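Local coordinates for aerobactin synthase IucC (Klebsiella pneumoniae, PDB 6CN7), which probably catalyses the ATP-dependent attachment of the second N-acetyl-N-hydroxylysine to the citryl intermediate, completing the siderophore aerobactin, at residues Q14-Y25 with R54-A64. The protein carries 5 engineered substitutions. Sequence-based numbering, arbitrary orientation.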
ATOM      1  N   GLN A  14     -29.338  -6.911  -7.657  1.00 46.17           N
ATOM      2  CA  GLN A  14     -28.761  -7.143  -8.975  1.00 47.09           C
ATOM      3  C   GLN A  14     -27.606  -8.136  -8.897  1.00 43.47           C
ATOM      4  O   GLN A  14     -27.472  -9.013  -9.758  1.00 44.70           O
ATOM      5  CB  GLN A  14     -28.291  -5.823  -9.587  1.00 49.01           C
ATOM      6  CG  GLN A  14     -29.399  -4.796  -9.805  1.00 58.35           C
ATOM      7  CD  GLN A  14     -30.325  -5.150 -10.950  1.00 64.26           C
ATOM      8  OE1 GLN A  14     -31.502  -5.441 -10.741  1.00 66.16           O
ATOM      9  NE2 GLN A  14     -29.806  -5.115 -12.170  1.00 67.16           N
ATOM     10  N   LEU A  15     -26.762  -8.018  -7.870  1.00 39.56           N
ATOM     11  CA  LEU A  15     -25.609  -8.904  -7.774  1.00 41.70           C
ATOM     12  C   LEU A  15     -26.030 -10.327  -7.421  1.00 44.69           C
ATOM     13  O   LEU A  15     -25.507 -11.292  -7.990  1.00 41.84           O
ATOM     14  CB  LEU A  15     -24.610  -8.364  -6.745  1.00 44.71           C
ATOM     15  CG  LEU A  15     -23.338  -9.200  -6.562  1.00 49.16           C
ATOM     16  CD1 LEU A  15     -22.631  -9.428  -7.891  1.00 47.70           C
ATOM     17  CD2 LEU A  15     -22.391  -8.537  -5.572  1.00 48.38           C
ATOM     18  N   VAL A  16     -26.970 -10.481  -6.485  1.00 43.06           N
ATOM     19  CA  VAL A  16     -27.473 -11.812  -6.152  1.00 43.80           C
ATOM     20  C   VAL A  16     -28.045 -12.483  -7.395  1.00 43.77           C
ATOM     21  O   VAL A  16     -27.773 -13.658  -7.670  1.00 45.87           O
ATOM     22  CB  VAL A  16     -28.519 -11.726  -5.024  1.00 44.51           C
ATOM     23  CG1 VAL A  16     -29.263 -13.054  -4.859  1.00 45.42           C
ATOM     24  CG2 VAL A  16     -27.849 -11.339  -3.713  1.00 45.05           C
ATOM     25  N   ALA A  17     -28.847 -11.746  -8.165  1.00 38.98           N
ATOM     26  CA  ALA A  17     -29.429 -12.310  -9.379  1.00 41.93           C
ATOM     27  C   ALA A  17     -28.346 -12.698 -10.377  1.00 40.46           C
ATOM     28  O   ALA A  17     -28.430 -13.755 -11.015  1.00 38.13           O
ATOM     29  CB  ALA A  17     -30.404 -11.313 -10.005  1.00 44.12           C
ATOM     30  N   LYS A  18     -27.318 -11.859 -10.524  1.00 35.98           N
ATOM     31  CA  LYS A  18     -26.216 -12.200 -11.418  1.00 39.96           C
ATOM     32  C   LYS A  18     -25.502 -13.460 -10.946  1.00 41.12           C
ATOM     33  O   LYS A  18     -25.178 -14.337 -11.755  1.00 42.80           O
ATOM     34  CB  LYS A  18     -25.236 -11.029 -11.514  1.00 37.82           C
ATOM     35  CG  LYS A  18     -24.080 -11.268 -12.475  1.00 37.71           C
ATOM     36  CD  LYS A  18     -23.103 -10.103 -12.494  1.00 37.59           C
ATOM     37  CE  LYS A  18     -21.883 -10.435 -13.341  1.00 43.37           C
ATOM     38  NZ  LYS A  18     -20.908  -9.312 -13.406  1.00 44.48           N
ATOM     39  N   MET A  19     -25.256 -13.572  -9.638  1.00 41.83           N
ATOM     40  CA  MET A  19     -24.577 -14.748  -9.101  1.00 40.64           C
ATOM     41  C   MET A  19     -25.408 -16.008  -9.316  1.00 40.84           C
ATOM     42  O   MET A  19     -24.905 -17.017  -9.820  1.00 47.14           O
ATOM     43  CB  MET A  19     -24.282 -14.548  -7.612  1.00 48.01           C
ATOM     44  CG  MET A  19     -23.295 -13.430  -7.312  1.00 51.00           C
ATOM     45  SD  MET A  19     -23.223 -13.013  -5.554  1.00 57.32           S
ATOM     46  CE  MET A  19     -22.518 -14.513  -4.869  1.00 60.63           C
ATOM     47  N   LEU A  20     -26.684 -15.972  -8.927  1.00 39.27           N
ATOM     48  CA  LEU A  20     -27.530 -17.156  -9.053  1.00 41.37           C
ATOM     49  C   LEU A  20     -27.642 -17.598 -10.507  1.00 43.19           C
ATOM     50  O   LEU A  20     -27.530 -18.789 -10.818  1.00 44.47           O
ATOM     51  CB  LEU A  20     -28.920 -16.877  -8.477  1.00 42.64           C
ATOM     52  CG  LEU A  20     -29.051 -16.674  -6.964  1.00 45.61           C
ATOM     53  CD1 LEU A  20     -30.480 -16.285  -6.619  1.00 44.52           C
ATOM     54  CD2 LEU A  20     -28.642 -17.925  -6.195  1.00 46.15           C
ATOM     55  N   ALA A  21     -27.865 -16.646 -11.416  1.00 44.52           N
ATOM     56  CA  ALA A  21     -28.102 -16.999 -12.811  1.00 44.71           C
ATOM     57  C   ALA A  21     -26.867 -17.621 -13.449  1.00 40.84           C
ATOM     58  O   ALA A  21     -26.976 -18.611 -14.179  1.00 41.92           O
ATOM     59  CB  ALA A  21     -28.545 -15.764 -13.596  1.00 45.15           C
ATOM     60  N   GLU A  22     -25.684 -17.060 -13.187  1.00 41.41           N
ATOM     61  CA  GLU A  22     -24.477 -17.571 -13.828  1.00 45.18           C
ATOM     62  C   GLU A  22     -24.049 -18.903 -13.219  1.00 44.99           C
ATOM     63  O   GLU A  22     -23.646 -19.820 -13.943  1.00 45.35           O
ATOM     64  CB  GLU A  22     -23.351 -16.540 -13.726  1.00 44.71           C
ATOM     65  CG  GLU A  22     -22.131 -16.850 -14.595  1.00 47.20           C
ATOM     66  CD  GLU A  22     -22.421 -16.748 -16.082  1.00 48.77           C
ATOM     67  OE1 GLU A  22     -23.332 -15.986 -16.462  1.00 48.19           O
ATOM     68  OE2 GLU A  22     -21.735 -17.432 -16.869  1.00 52.99           O
ATOM     69  N   LEU A  23     -24.128 -19.032 -11.892  1.00 44.77           N
ATOM     70  CA  LEU A  23     -23.769 -20.299 -11.261  1.00 45.21           C
ATOM     71  C   LEU A  23     -24.747 -21.406 -11.631  1.00 44.32           C
ATOM     72  O   LEU A  23     -24.360 -22.578 -11.683  1.00 45.07           O
ATOM     73  CB  LEU A  23     -23.703 -20.136  -9.741  1.00 43.42           C
ATOM     74  CG  LEU A  23     -22.563 -19.264  -9.209  1.00 42.75           C
ATOM     75  CD1 LEU A  23     -22.757 -18.977  -7.736  1.00 42.45           C
ATOM     76  CD2 LEU A  23     -21.216 -19.928  -9.441  1.00 44.32           C
ATOM     77  N   GLU A  24     -26.012 -21.061 -11.888  1.00 45.64           N
ATOM     78  CA  GLU A  24     -26.967 -22.063 -12.356  1.00 48.68           C
ATOM     79  C   GLU A  24     -26.672 -22.454 -13.798  1.00 50.52           C
ATOM     80  O   GLU A  24     -26.841 -23.617 -14.183  1.00 49.42           O
ATOM     81  CB  GLU A  24     -28.394 -21.530 -12.218  1.00 47.50           C
ATOM     82  CG  GLU A  24     -29.478 -22.611 -12.155  1.00 42.08           C
ATOM     83  CD  GLU A  24     -30.019 -23.003 -13.521  1.00 45.73           C
ATOM     84  OE1 GLU A  24     -29.625 -22.375 -14.532  1.00 43.07           O
ATOM     85  OE2 GLU A  24     -30.846 -23.943 -13.585  1.00 44.28           O
ATOM     86  N   TYR A  25     -26.224 -21.493 -14.607  1.00 49.34           N
ATOM     87  CA  TYR A  25     -25.818 -21.796 -15.974  1.00 49.00           C
ATOM     88  C   TYR A  25     -24.559 -22.654 -15.991  1.00 46.66           C
ATOM     89  O   TYR A  25     -24.406 -23.523 -16.855  1.00 45.06           O
ATOM     90  CB  TYR A  25     -25.603 -20.499 -16.751  1.00 51.51           C
ATOM     91  CG  TYR A  25     -25.187 -20.716 -18.184  1.00 53.85           C
ATOM     92  CD1 TYR A  25     -26.057 -21.293 -19.095  1.00 54.94           C
ATOM     93  CD2 TYR A  25     -23.925 -20.341 -18.628  1.00 54.20           C
ATOM     94  CE1 TYR A  25     -25.683 -21.496 -20.406  1.00 56.63           C
ATOM     95  CE2 TYR A  25     -23.544 -20.541 -19.939  1.00 54.95           C
ATOM     96  CZ  TYR A  25     -24.428 -21.118 -20.825  1.00 56.74           C
ATOM     97  OH  TYR A  25     -24.057 -21.321 -22.133  1.00 62.73           O
ATOM     98  N   ARG A  54     -35.955 -18.416 -19.021  1.00 47.81           N
ATOM     99  CA  ARG A  54     -34.731 -19.083 -19.446  1.00 47.52           C
ATOM    100  C   ARG A  54     -34.524 -18.836 -20.937  1.00 49.67           C
ATOM    101  O   ARG A  54     -35.385 -19.178 -21.754  1.00 47.66           O
ATOM    102  CB  ARG A  54     -34.787 -20.581 -19.143  1.00 45.19           C
ATOM    103  CG  ARG A  54     -33.428 -21.261 -19.239  1.00 46.28           C
ATOM    104  CD  ARG A  54     -33.491 -22.754 -18.949  1.00 46.68           C
ATOM    105  NE  ARG A  54     -33.703 -23.058 -17.533  1.00 50.66           N
ATOM    106  CZ  ARG A  54     -32.755 -23.010 -16.602  1.00 53.19           C
ATOM    107  NH1 ARG A  54     -31.517 -22.653 -16.917  1.00 55.12           N
ATOM    108  NH2 ARG A  54     -33.048 -23.314 -15.345  1.00 56.66           N
ATOM    109  N   GLY A  55     -33.383 -18.239 -21.283  1.00 48.65           N
ATOM    110  CA  GLY A  55     -33.088 -17.890 -22.655  1.00 46.29           C
ATOM    111  C   GLY A  55     -32.590 -19.069 -23.469  1.00 47.35           C
ATOM    112  O   GLY A  55     -32.506 -20.206 -23.005  1.00 46.20           O
ATOM    113  N   ILE A  56     -32.232 -18.771 -24.721  1.00 45.82           N
ATOM    114  CA  ILE A  56     -31.883 -19.819 -25.675  1.00 46.13           C
ATOM    115  C   ILE A  56     -30.575 -20.513 -25.319  1.00 42.43           C
ATOM    116  O   ILE A  56     -30.323 -21.627 -25.791  1.00 43.88           O
ATOM    117  CB  ILE A  56     -31.814 -19.243 -27.102  1.00 50.84           C
ATOM    118  CG1 ILE A  56     -31.710 -20.377 -28.124  1.00 53.56           C
ATOM    119  CG2 ILE A  56     -30.630 -18.285 -27.246  1.00 52.31           C
ATOM    120  CD1 ILE A  56     -31.944 -19.936 -29.554  1.00 52.23           C
ATOM    121  N   TRP A  57     -29.725 -19.888 -24.506  1.00 39.17           N
ATOM    122  CA  TRP A  57     -28.483 -20.523 -24.088  1.00 40.46           C
ATOM    123  C   TRP A  57     -28.661 -21.451 -22.895  1.00 45.37           C
ATOM    124  O   TRP A  57     -27.720 -22.172 -22.550  1.00 50.23           O
ATOM    125  CB  TRP A  57     -27.441 -19.457 -23.746  1.00 41.35           C
ATOM    126  CG  TRP A  57     -26.933 -18.730 -24.947  1.00 41.94           C
ATOM    127  CD1 TRP A  57     -27.361 -17.526 -25.418  1.00 45.17           C
ATOM    128  CD2 TRP A  57     -25.906 -19.170 -25.839  1.00 42.18           C
ATOM    129  NE1 TRP A  57     -26.660 -17.184 -26.548  1.00 44.02           N
ATOM    130  CE2 TRP A  57     -25.759 -18.178 -26.828  1.00 45.04           C
ATOM    131  CE3 TRP A  57     -25.095 -20.307 -25.899  1.00 45.43           C
ATOM    132  CZ2 TRP A  57     -24.833 -18.287 -27.864  1.00 45.25           C
ATOM    133  CZ3 TRP A  57     -24.180 -20.415 -26.927  1.00 45.48           C
ATOM    134  CH2 TRP A  57     -24.054 -19.410 -27.895  1.00 43.82           C
ATOM    135  N   GLY A  58     -29.836 -21.465 -22.274  1.00 43.70           N
ATOM    136  CA  GLY A  58     -30.023 -22.154 -21.017  1.00 47.44           C
ATOM    137  C   GLY A  58     -29.740 -21.300 -19.803  1.00 49.19           C
ATOM    138  O   GLY A  58     -29.731 -21.824 -18.683  1.00 54.30           O
ATOM    139  N   TRP A  59     -29.514 -20.004 -19.991  1.00 44.61           N
ATOM    140  CA  TRP A  59     -29.153 -19.093 -18.915  1.00 42.92           C
ATOM    141  C   TRP A  59     -30.375 -18.282 -18.505  1.00 45.35           C
ATOM    142  O   TRP A  59     -31.103 -17.772 -19.364  1.00 42.55           O
ATOM    143  CB  TRP A  59     -28.018 -18.176 -19.370  1.00 42.06           C
ATOM    144  CG  TRP A  59     -27.716 -17.057 -18.437  1.00 41.97           C
ATOM    145  CD1 TRP A  59     -27.243 -17.154 -17.164  1.00 44.27           C
ATOM    146  CD2 TRP A  59     -27.840 -15.658 -18.715  1.00 40.11           C
ATOM    147  NE1 TRP A  59     -27.075 -15.902 -16.623  1.00 41.55           N
ATOM    148  CE2 TRP A  59     -27.435 -14.966 -17.557  1.00 38.37           C
ATOM    149  CE3 TRP A  59     -28.260 -14.925 -19.829  1.00 43.84           C
ATOM    150  CZ2 TRP A  59     -27.440 -13.577 -17.480  1.00 36.90           C
ATOM    151  CZ3 TRP A  59     -28.263 -13.544 -19.750  1.00 42.48           C
ATOM    152  CH2 TRP A  59     -27.855 -12.885 -18.584  1.00 38.43           C
ATOM    153  N   LEU A  60     -30.595 -18.165 -17.195  1.00 48.32           N
ATOM    154  CA  LEU A  60     -31.797 -17.532 -16.668  1.00 46.56           C
ATOM    155  C   LEU A  60     -31.714 -16.012 -16.731  1.00 45.67           C
ATOM    156  O   LEU A  60     -30.661 -15.419 -16.480  1.00 46.41           O
ATOM    157  CB  LEU A  60     -32.026 -17.962 -15.220  1.00 45.40           C
ATOM    158  CG  LEU A  60     -32.355 -19.437 -14.988  1.00 46.47           C
ATOM    159  CD1 LEU A  60     -32.188 -19.789 -13.520  1.00 48.44           C
ATOM    160  CD2 LEU A  60     -33.768 -19.745 -15.456  1.00 43.85           C
ATOM    161  N   TRP A  61     -32.840 -15.381 -17.063  1.00 47.93           N
ATOM    162  CA  TRP A  61     -33.011 -13.935 -16.926  1.00 47.07           C
ATOM    163  C   TRP A  61     -33.823 -13.711 -15.656  1.00 44.98           C
ATOM    164  O   TRP A  61     -35.051 -13.819 -15.667  1.00 49.24           O
ATOM    165  CB  TRP A  61     -33.709 -13.336 -18.141  1.00 48.79           C
ATOM    166  CG  TRP A  61     -33.131 -13.756 -19.455  1.00 50.89           C
ATOM    167  CD1 TRP A  61     -31.889 -14.272 -19.683  1.00 48.67           C
ATOM    168  CD2 TRP A  61     -33.783 -13.699 -20.728  1.00 50.04           C
ATOM    169  NE1 TRP A  61     -31.729 -14.541 -21.020  1.00 47.85           N
ATOM    170  CE2 TRP A  61     -32.878 -14.198 -21.683  1.00 48.49           C
ATOM    171  CE3 TRP A  61     -35.046 -13.274 -21.151  1.00 49.51           C
ATOM    172  CZ2 TRP A  61     -33.195 -14.283 -23.037  1.00 49.34           C
ATOM    173  CZ3 TRP A  61     -35.359 -13.360 -22.496  1.00 49.97           C
ATOM    174  CH2 TRP A  61     -34.438 -13.859 -23.423  1.00 50.67           C
ATOM    175  N   ILE A  62     -33.135 -13.404 -14.563  1.00 45.25           N
ATOM    176  CA  ILE A  62     -33.767 -13.294 -13.254  1.00 47.22           C
ATOM    177  C   ILE A  62     -34.253 -11.867 -13.045  1.00 47.48           C
ATOM    178  O   ILE A  62     -33.512 -10.906 -13.282  1.00 50.40           O
ATOM    179  CB  ILE A  62     -32.790 -13.720 -12.145  1.00 46.38           C
ATOM    180  CG1 ILE A  62     -32.502 -15.222 -12.265  1.00 47.35           C
ATOM    181  CG2 ILE A  62     -33.352 -13.370 -10.759  1.00 49.16           C
ATOM    182  CD1 ILE A  62     -31.520 -15.765 -11.242  1.00 51.49           C
ATOM    183  N   ASP A  63     -35.505 -11.728 -12.606  1.00 50.51           N
ATOM    184  CA  ASP A  63     -36.046 -10.436 -12.192  1.00 49.32           C
ATOM    185  C   ASP A  63     -35.613 -10.176 -10.756  1.00 47.70           C
ATOM    186  O   ASP A  63     -36.140 -10.787  -9.819  1.00 49.86           O
ATOM    187  CB  ASP A  63     -37.567 -10.426 -12.329  1.00 50.47           C
ATOM    188  CG  ASP A  63     -38.181  -9.086 -11.960  1.00 57.57           C
ATOM    189  OD1 ASP A  63     -37.457  -8.212 -11.435  1.00 58.37           O
ATOM    190  OD2 ASP A  63     -39.395  -8.905 -12.198  1.00 59.05           O
ATOM    191  N   ALA A  64     -34.661  -9.255 -10.579  1.00 46.72           N
ATOM    192  CA  ALA A  64     -34.028  -9.072  -9.276  1.00 48.72           C
ATOM    193  C   ALA A  64     -35.023  -8.644  -8.202  1.00 49.35           C
ATOM    194  O   ALA A  64     -34.800  -8.910  -7.016  1.00 53.94           O
ATOM    195  CB  ALA A  64     -32.900  -8.047  -9.387  1.00 39.81           C
TER
HETATM  196  O   HOH W   1     -25.843 -14.069 -14.756  1.00 39.35           O
HETATM  197  O   HOH W   2     -29.024 -19.903 -15.529  1.00 36.66           O
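Glu24 and Arg54 form an end-on salt bridge. Arg54 NH1 reaches Glu24 OE1 at 3.1 Å on its syn side, nearly straight at 169°. Arg54 NH2 meets Glu24 OE2 at 2.9 Å from above the carboxylate plane. A bend at chi3 (-73°) turns the guanidinium back to the type I beta turn Gly55-Gly58, where NH1 also makes a short, bent bond to Gly58 O. Leu60 CD2 lies over one guanidinium face. Glu24 OE2 also accepts from Ala31 N.

Two waters bridge the segments. One donates to Ala21 O and Glu24 OE1 (2.7 Å) and accepts from Leu60 N. The other accepts from Trp59 NE1 (2.9 Å) and donates to Lys18 O. Glu22 OE2 forms salt bridges with Lys140 and Arg492.

Trp59 turns its edge to the Tyr25 face in an offset edge-to-face pair, planes at 77°. Ala17 CB packs on Ile62 CG2 at 3.7 Å, and Ile62 CD1 reaches Ala21 CB.

The 14-25 part of helix 4-25 runs nearly antiparallel to strand 60-62, which forms a beta hairpin with strand 46-54 at the edge of a four-stranded antiparallel sheet. Helix 76-87 packs against Leu15, Met19 and Leu23, while helix 475-499 meets Trp57, Trp59 and Trp61.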